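Local structure of probable protein phosphatase 2C 50 (Oryza sativa subsp. japonica, 5ZCG) at residues S164-C169 and A176-H181; K172-L177 and S256-C261. The protein probably removes phosphate from phosphoserine and phosphothreonine in proteins, as a magnesium-binding phosphatase of the PP2C family. The protein carries 5 engineered substitutions. All coordinates share one frame; numbering follows the deposited sequence.

Interactions 1 and 2 are two sides of one edge of the PP2C beta sandwich, their centres about 9 Å apart. Strand 173-176 is one of the two outermost strands of its five-stranded antiparallel sheet: interaction 1 joins its end and the following loop to strand 165-170, and interaction 2 sets its start against helix 257-274. Ala176 takes part in both. The tie between them is polar as well as apolar: Arg165 NH1 lies 2.8 Å from Asn257 OD1, a probable hydrogen bond, while Val167 CG1 touches Cys261 SG at 3.5 Å. A magnesium ion lies about 6 Å from the side chain of Ser164, at the end of interaction 1.

Interaction 1 of 2, residues S164-C169 and A176-H181; sequences SRIVLC and ALSIDH
Arg165 and Asp180 join the start of a sheet strand to the loop that leaves its partner, at the edge of one of the two sheets of the PP2C beta sandwich. Val167 and Ala176 form the antiparallel non-hydrogen-bonded pair here, and Leu177 N closes the ladder with a bond to Ile166 O (3.3 Å). Beyond it the loop replaces backbone pairing with side chains. Arg165 shows how. Its CB lies near both Asp180 OD1 and Ser178 OG; CG, anti to the backbone N (chi1 -171°), runs past Ser178 OG at 3.5 Å. After CD the chain bends at chi3, and the guanidinium meets the carboxylate side-on. NE donates to OD1 of Asp180 at 3.1 Å and NH2 to OD2 of Asp180 at 2.8 Å, both almost straight and on the syn sides of the oxygens. The oxygens lie in the guanidinium plane, but the two planes are tilted by 26°, and the nitrogens are met somewhat out of the carboxylate plane. The third nitrogen, NH1, bonds Asn257 OD1, and Trp252 adds a cation-pi contact. An alanine here would probably leave the Asp180 carboxylate without its cationic mate and less firmly held against turning, and Asn257 OD1 without this donor. On the other side of the strand, Ile166 CG2 rests on Leu177 CB, and Leu168 CB on Leu177 CD1 (3.8 Å); Val158 of the second sheet touches both Ile166 and Leu177. Ser178 OG takes the place of a backbone acceptor, receiving the N-H of Ile166 at 3.2 Å. The same hydroxyl donates to a water 2.8 Å from OG, and that water in turn donates to Ser164 O and to Asp180 OD1.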
ATOM      1  N   SER A 164       6.741   4.404  -3.471  1.00 29.52           N
ATOM      2  CA  SER A 164       6.816   5.234  -4.655  1.00 28.32           C
ATOM      3  C   SER A 164       7.811   6.365  -4.390  1.00 34.35           C
ATOM      4  O   SER A 164       8.242   6.597  -3.252  1.00 32.74           O
ATOM      5  CB  SER A 164       5.439   5.780  -5.025  1.00 30.17           C
ATOM      6  OG  SER A 164       4.528   4.737  -5.334  1.00 28.11           O
ATOM      7  N   ARG A 165       8.198   7.068  -5.450  1.00 31.55           N
ATOM      8  CA  ARG A 165       9.279   8.031  -5.312  1.00 31.82           C
ATOM      9  C   ARG A 165       9.071   9.210  -6.252  1.00 35.39           C
ATOM     10  O   ARG A 165       8.512   9.072  -7.344  1.00 34.73           O
ATOM     11  CB  ARG A 165      10.630   7.359  -5.576  1.00 32.39           C
ATOM     12  CG  ARG A 165      11.847   8.203  -5.255  1.00 31.54           C
ATOM     13  CD  ARG A 165      13.097   7.522  -5.778  1.00 31.92           C
ATOM     14  NE  ARG A 165      13.231   6.167  -5.241  1.00 31.61           N
ATOM     15  CZ  ARG A 165      13.962   5.209  -5.801  1.00 31.83           C
ATOM     16  NH1 ARG A 165      14.630   5.450  -6.921  1.00 29.52           N
ATOM     17  NH2 ARG A 165      14.026   4.008  -5.239  1.00 29.71           N
ATOM     18  N   ILE A 166       9.513  10.383  -5.803  1.00 35.61           N
ATOM     19  CA  ILE A 166       9.577  11.574  -6.637  1.00 33.34           C
ATOM     20  C   ILE A 166      11.021  12.052  -6.680  1.00 32.42           C
ATOM     21  O   ILE A 166      11.715  12.070  -5.658  1.00 34.37           O
ATOM     22  CB  ILE A 166       8.644  12.695  -6.135  1.00 34.30           C
ATOM     23  CG1 ILE A 166       8.884  13.971  -6.945  1.00 35.00           C
ATOM     24  CG2 ILE A 166       8.861  12.941  -4.662  1.00 32.93           C
ATOM     25  CD1 ILE A 166       7.884  15.059  -6.685  1.00 37.01           C
ATOM     26  N   VAL A 167      11.480  12.409  -7.873  1.00 29.87           N
ATOM     27  CA  VAL A 167      12.841  12.876  -8.088  1.00 34.76           C
ATOM     28  C   VAL A 167      12.774  14.211  -8.814  1.00 38.58           C
ATOM     29  O   VAL A 167      11.923  14.415  -9.687  1.00 39.38           O
ATOM     30  CB  VAL A 167      13.680  11.850  -8.882  1.00 35.75           C
ATOM     31  CG1 VAL A 167      15.108  12.345  -9.067  1.00 36.36           C
ATOM     32  CG2 VAL A 167      13.681  10.507  -8.171  1.00 35.09           C
ATOM     33  N   LEU A 168      13.643  15.134  -8.423  1.00 36.91           N
ATOM     34  CA  LEU A 168      13.786  16.410  -9.100  1.00 38.03           C
ATOM     35  C   LEU A 168      15.035  16.369  -9.968  1.00 38.85           C
ATOM     36  O   LEU A 168      16.073  15.848  -9.557  1.00 39.73           O
ATOM     37  CB  LEU A 168      13.873  17.551  -8.085  1.00 38.34           C
ATOM     38  CG  LEU A 168      14.497  18.872  -8.535  1.00 40.58           C
ATOM     39  CD1 LEU A 168      13.493  19.674  -9.339  1.00 44.01           C
ATOM     40  CD2 LEU A 168      14.994  19.667  -7.332  1.00 38.54           C
ATOM     41  N   CYS A 169      14.923  16.881 -11.183  1.00 38.54           N
ATOM     42  CA  CYS A 169      16.078  17.045 -12.054  1.00 37.68           C
ATOM     43  C   CYS A 169      16.516  18.496 -11.927  1.00 38.38           C
ATOM     44  O   CYS A 169      15.793  19.404 -12.341  1.00 42.47           O
ATOM     45  CB  CYS A 169      15.746  16.675 -13.498  1.00 40.68           C
ATOM     46  SG  CYS A 169      17.179  16.696 -14.600  1.00 46.10           S
ATOM     47  N   ALA A 176      16.916  13.449  -4.888  1.00 38.92           N
ATOM     48  CA  ALA A 176      15.830  12.668  -4.310  1.00 39.34           C
ATOM     49  C   ALA A 176      15.012  13.545  -3.368  1.00 38.87           C
ATOM     50  O   ALA A 176      15.548  14.098  -2.402  1.00 41.61           O
ATOM     51  CB  ALA A 176      16.383  11.450  -3.575  1.00 42.01           C
ATOM     52  N   LEU A 177      13.715  13.676  -3.650  1.00 36.48           N
ATOM     53  CA  LEU A 177      12.809  14.457  -2.819  1.00 37.58           C
ATOM     54  C   LEU A 177      11.999  13.587  -1.871  1.00 40.34           C
ATOM     55  O   LEU A 177      11.144  14.104  -1.142  1.00 39.46           O
ATOM     56  CB  LEU A 177      11.871  15.291  -3.699  1.00 36.72           C
ATOM     57  CG  LEU A 177      12.540  16.396  -4.522  1.00 39.24           C
ATOM     58  CD1 LEU A 177      11.502  17.320  -5.139  1.00 36.42           C
ATOM     59  CD2 LEU A 177      13.523  17.190  -3.673  1.00 37.33           C
ATOM     60  N   SER A 178      12.258  12.284  -1.859  1.00 35.39           N
ATOM     61  CA  SER A 178      11.559  11.349  -0.997  1.00 33.25           C
ATOM     62  C   SER A 178      12.457  10.138  -0.801  1.00 37.20           C
ATOM     63  O   SER A 178      13.145   9.713  -1.736  1.00 35.52           O
ATOM     64  CB  SER A 178      10.216  10.929  -1.605  1.00 33.56           C
ATOM     65  OG  SER A 178      10.398  10.093  -2.742  1.00 30.69           O
ATOM     66  N   ILE A 179      12.452   9.592   0.410  1.00 36.62           N
ATOM     67  CA  ILE A 179      13.214   8.395   0.736  1.00 38.50           C
ATOM     68  C   ILE A 179      12.224   7.255   0.914  1.00 37.22           C
ATOM     69  O   ILE A 179      11.302   7.346   1.736  1.00 37.53           O
ATOM     70  CB  ILE A 179      14.075   8.592   1.992  1.00 42.60           C
ATOM     71  CG1 ILE A 179      14.961   9.829   1.839  1.00 43.86           C
ATOM     72  CG2 ILE A 179      14.938   7.369   2.240  1.00 43.17           C
ATOM     73  CD1 ILE A 179      14.651  10.925   2.832  1.00 41.28           C
ATOM     74  N   ASP A 180      12.427   6.178   0.154  1.00 34.83           N
ATOM     75  CA  ASP A 180      11.521   5.037   0.180  1.00 34.52           C
ATOM     76  C   ASP A 180      11.353   4.509   1.596  1.00 36.90           C
ATOM     77  O   ASP A 180      12.323   4.368   2.343  1.00 42.07           O
ATOM     78  CB  ASP A 180      12.050   3.919  -0.723  1.00 36.55           C
ATOM     79  CG  ASP A 180      12.130   4.329  -2.182  1.00 38.17           C
ATOM     80  OD1 ASP A 180      11.872   5.515  -2.489  1.00 34.61           O
ATOM     81  OD2 ASP A 180      12.457   3.461  -3.022  1.00 40.75           O
ATOM     82  N   HIS A 181      10.105   4.220   1.964  1.00 33.45           N
ATOM     83  CA  HIS A 181       9.816   3.615   3.261  1.00 32.94           C
ATOM     84  C   HIS A 181       9.931   2.101   3.116  1.00 32.07           C
ATOM     85  O   HIS A 181       8.948   1.373   2.963  1.00 32.59           O
ATOM     86  CB  HIS A 181       8.444   4.044   3.766  1.00 30.03           C
ATOM     87  CG  HIS A 181       8.373   5.493   4.126  1.00 31.23           C
ATOM     88  ND1 HIS A 181       7.414   6.341   3.618  1.00 31.76           N
ATOM     89  CD2 HIS A 181       9.162   6.251   4.924  1.00 31.73           C
ATOM     90  CE1 HIS A 181       7.604   7.557   4.100  1.00 32.98           C
ATOM     91  NE2 HIS A 181       8.660   7.530   4.893  1.00 32.76           N
TER
HETATM   92  O   HOH W   1      10.291   7.440  -1.945  1.00 27.77           O

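Interaction 2 of 2, residues K172-L177 and S256-C261; sequences KEPVAL and SNEEAC
Pro174 lays its ring against the first turn of helix 257-274, where Asn257, Glu258 and Cys261 receive it. Two ring atoms share the work. CB faces the pair one helical turn apart, lying 3.9 Å from Asn257 CB and 3.8 Å from Cys261 SG, while CG reaches Glu258. The proline ring and the glutamate chain cross at about a right angle, Pro174 CG coming within 3.5 Å of Glu258 CG. Glu258 is bent at chi2 (66°), which folds its carboxylate back beside the ring and leaves OE2 3.8 Å from Pro174 CG, a contact of van der Waals kind. The three helix side chains thus meet the ring by a methylene, a methylene chain and a sulphur, and no hydrogen bond crosses between 172-177 and 256-261. Cys261 SG, anti to its own carbonyl carbon (chi1 -76°), also lies 3.8 Å from Pro174 CA, so the sulphur touches the strand backbone as well as the ring. Asn257 packs by CB and sends its amide along the strand, where ND2 comes within a loose 4.4 Å of Ala176 CB; its OD1 accepts from Arg165 NH1. The helix start is secured locally: Ser256 is the N-cap, and its OG accepts from Glu259 N at 3.2 Å. Measured on these short segments, strand and helix axes approach to 7.3 Å with 122° between their directions, so the helix runs across the edge strand rather than along it. Trp252 of helix 249-252 packs on Asn257 and Ala260. Asn257 and Cys261 both reach past Pro174 to Val167 of the neighbouring strand 165-170, and Cys261 continues to Ile245 of strand 241-247, contacts that set the helix over one face of the five-stranded sheet.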
ATOM      1  N   LYS A 172      20.463  19.212 -14.529  1.00 58.29           N
ATOM      2  CA  LYS A 172      20.541  17.908 -15.197  1.00 60.97           C
ATOM      3  C   LYS A 172      21.123  16.830 -14.282  1.00 61.76           C
ATOM      4  O   LYS A 172      21.725  15.858 -14.744  1.00 64.68           O
ATOM      5  CB  LYS A 172      21.289  17.994 -16.538  1.00 65.36           C
ATOM      6  CG  LYS A 172      22.800  18.168 -16.506  1.00 68.90           C
ATOM      7  CD  LYS A 172      23.306  18.708 -17.837  1.00 70.77           C
ATOM      8  CE  LYS A 172      24.820  18.808 -17.857  1.00 71.68           C
ATOM      9  NZ  LYS A 172      25.464  17.477 -17.695  1.00 72.62           N
ATOM     10  N   GLU A 173      20.915  16.973 -12.972  1.00 57.67           N
ATOM     11  CA  GLU A 173      21.356  15.971 -12.014  1.00 59.15           C
ATOM     12  C   GLU A 173      20.209  15.589 -11.087  1.00 56.96           C
ATOM     13  O   GLU A 173      19.336  16.414 -10.799  1.00 56.08           O
ATOM     14  CB  GLU A 173      22.555  16.470 -11.195  1.00 62.08           C
ATOM     15  CG  GLU A 173      23.773  16.824 -12.048  1.00 70.77           C
ATOM     16  CD  GLU A 173      25.007  16.023 -11.673  1.00 78.36           C
ATOM     17  OE1 GLU A 173      25.203  14.926 -12.242  1.00 80.84           O
ATOM     18  OE2 GLU A 173      25.784  16.492 -10.815  1.00 81.19           O
ATOM     19  N   PRO A 174      20.183  14.345 -10.611  1.00 53.68           N
ATOM     20  CA  PRO A 174      19.059  13.900  -9.774  1.00 50.42           C
ATOM     21  C   PRO A 174      19.173  14.337  -8.321  1.00 49.62           C
ATOM     22  O   PRO A 174      20.243  14.281  -7.709  1.00 52.65           O
ATOM     23  CB  PRO A 174      19.121  12.373  -9.887  1.00 51.05           C
ATOM     24  CG  PRO A 174      20.567  12.090 -10.131  1.00 50.96           C
ATOM     25  CD  PRO A 174      21.111  13.244 -10.928  1.00 50.95           C
ATOM     26  N   VAL A 175      18.037  14.773  -7.775  1.00 44.60           N
ATOM     27  CA  VAL A 175      17.885  15.116  -6.366  1.00 42.30           C
ATOM     28  C   VAL A 175      16.682  14.347  -5.837  1.00 38.08           C
ATOM     29  O   VAL A 175      15.556  14.556  -6.302  1.00 37.75           O
ATOM     30  CB  VAL A 175      17.694  16.629  -6.159  1.00 45.57           C
ATOM     31  CG1 VAL A 175      17.479  16.940  -4.686  1.00 46.91           C
ATOM     32  CG2 VAL A 175      18.885  17.402  -6.709  1.00 44.48           C
ATOM     33  N   ALA A 176      16.916  13.449  -4.888  1.00 38.92           N
ATOM     34  CA  ALA A 176      15.830  12.668  -4.310  1.00 39.34           C
ATOM     35  C   ALA A 176      15.012  13.545  -3.368  1.00 38.87           C
ATOM     36  O   ALA A 176      15.548  14.098  -2.402  1.00 41.61           O
ATOM     37  CB  ALA A 176      16.383  11.450  -3.575  1.00 42.01           C
ATOM     38  N   LEU A 177      13.715  13.676  -3.650  1.00 36.48           N
ATOM     39  CA  LEU A 177      12.809  14.457  -2.819  1.00 37.58           C
ATOM     40  C   LEU A 177      11.999  13.587  -1.871  1.00 40.34           C
ATOM     41  O   LEU A 177      11.144  14.104  -1.142  1.00 39.46           O
ATOM     42  CB  LEU A 177      11.871  15.291  -3.699  1.00 36.72           C
ATOM     43  CG  LEU A 177      12.540  16.396  -4.522  1.00 39.24           C
ATOM     44  CD1 LEU A 177      11.502  17.320  -5.139  1.00 36.42           C
ATOM     45  CD2 LEU A 177      13.523  17.190  -3.673  1.00 37.33           C
ATOM     46  N   SER A 256      17.165   3.887 -12.621  1.00 36.94           N
ATOM     47  CA  SER A 256      17.737   4.699 -11.557  1.00 40.18           C
ATOM     48  C   SER A 256      17.230   6.143 -11.637  1.00 37.06           C
ATOM     49  O   SER A 256      16.658   6.580 -12.642  1.00 36.22           O
ATOM     50  CB  SER A 256      19.261   4.672 -11.634  1.00 37.20           C
ATOM     51  OG  SER A 256      19.709   5.299 -12.823  1.00 38.97           O
ATOM     52  N   ASN A 257      17.448   6.887 -10.548  1.00 37.56           N
ATOM     53  CA  ASN A 257      17.116   8.311 -10.532  1.00 38.64           C
ATOM     54  C   ASN A 257      17.843   9.060 -11.645  1.00 42.52           C
ATOM     55  O   ASN A 257      17.258   9.917 -12.321  1.00 43.31           O
ATOM     56  CB  ASN A 257      17.471   8.913  -9.170  1.00 38.51           C
ATOM     57  CG  ASN A 257      16.653   8.330  -8.036  1.00 39.53           C
ATOM     58  OD1 ASN A 257      15.660   7.635  -8.259  1.00 37.65           O
ATOM     59  ND2 ASN A 257      17.066   8.612  -6.805  1.00 39.95           N
ATOM     60  N   GLU A 258      19.119   8.729 -11.856  1.00 48.65           N
ATOM     61  CA  GLU A 258      19.947   9.417 -12.841  1.00 51.69           C
ATOM     62  C   GLU A 258      19.425   9.191 -14.257  1.00 49.43           C
ATOM     63  O   GLU A 258      19.277  10.141 -15.039  1.00 51.60           O
ATOM     64  CB  GLU A 258      21.395   8.929 -12.721  1.00 53.86           C
ATOM     65  CG  GLU A 258      22.068   9.166 -11.358  1.00 59.37           C
ATOM     66  CD  GLU A 258      21.462   8.368 -10.197  1.00 61.72           C
ATOM     67  OE1 GLU A 258      20.641   7.455 -10.436  1.00 60.49           O
ATOM     68  OE2 GLU A 258      21.801   8.672  -9.033  1.00 63.00           O
ATOM     69  N   GLU A 259      19.130   7.934 -14.602  1.00 47.06           N
ATOM     70  CA  GLU A 259      18.638   7.636 -15.943  1.00 48.93           C
ATOM     71  C   GLU A 259      17.272   8.263 -16.174  1.00 47.77           C
ATOM     72  O   GLU A 259      17.001   8.785 -17.262  1.00 49.12           O
ATOM     73  CB  GLU A 259      18.578   6.125 -16.167  1.00 52.60           C
ATOM     74  CG  GLU A 259      18.212   5.741 -17.599  1.00 57.95           C
ATOM     75  CD  GLU A 259      18.461   4.274 -17.908  1.00 63.16           C
ATOM     76  OE1 GLU A 259      18.310   3.428 -16.999  1.00 64.09           O
ATOM     77  OE2 GLU A 259      18.806   3.967 -19.068  1.00 67.16           O
ATOM     78  N   ALA A 260      16.399   8.220 -15.161  1.00 43.28           N
ATOM     79  CA  ALA A 260      15.079   8.826 -15.294  1.00 41.21           C
ATOM     80  C   ALA A 260      15.183  10.326 -15.539  1.00 40.62           C
ATOM     81  O   ALA A 260      14.504  10.865 -16.421  1.00 42.94           O
ATOM     82  CB  ALA A 260      14.240   8.537 -14.049  1.00 40.03           C
ATOM     83  N   CYS A 261      16.042  11.014 -14.779  1.00 36.47           N
ATOM     84  CA  CYS A 261      16.196  12.455 -14.965  1.00 36.22           C
ATOM     85  C   CYS A 261      16.741  12.780 -16.350  1.00 40.00           C
ATOM     86  O   CYS A 261      16.216  13.661 -17.050  1.00 46.31           O
ATOM     87  CB  CYS A 261      17.107  13.024 -13.879  1.00 38.08           C
ATOM     88  SG  CYS A 261      16.298  13.173 -12.276  1.00 43.91           S
TER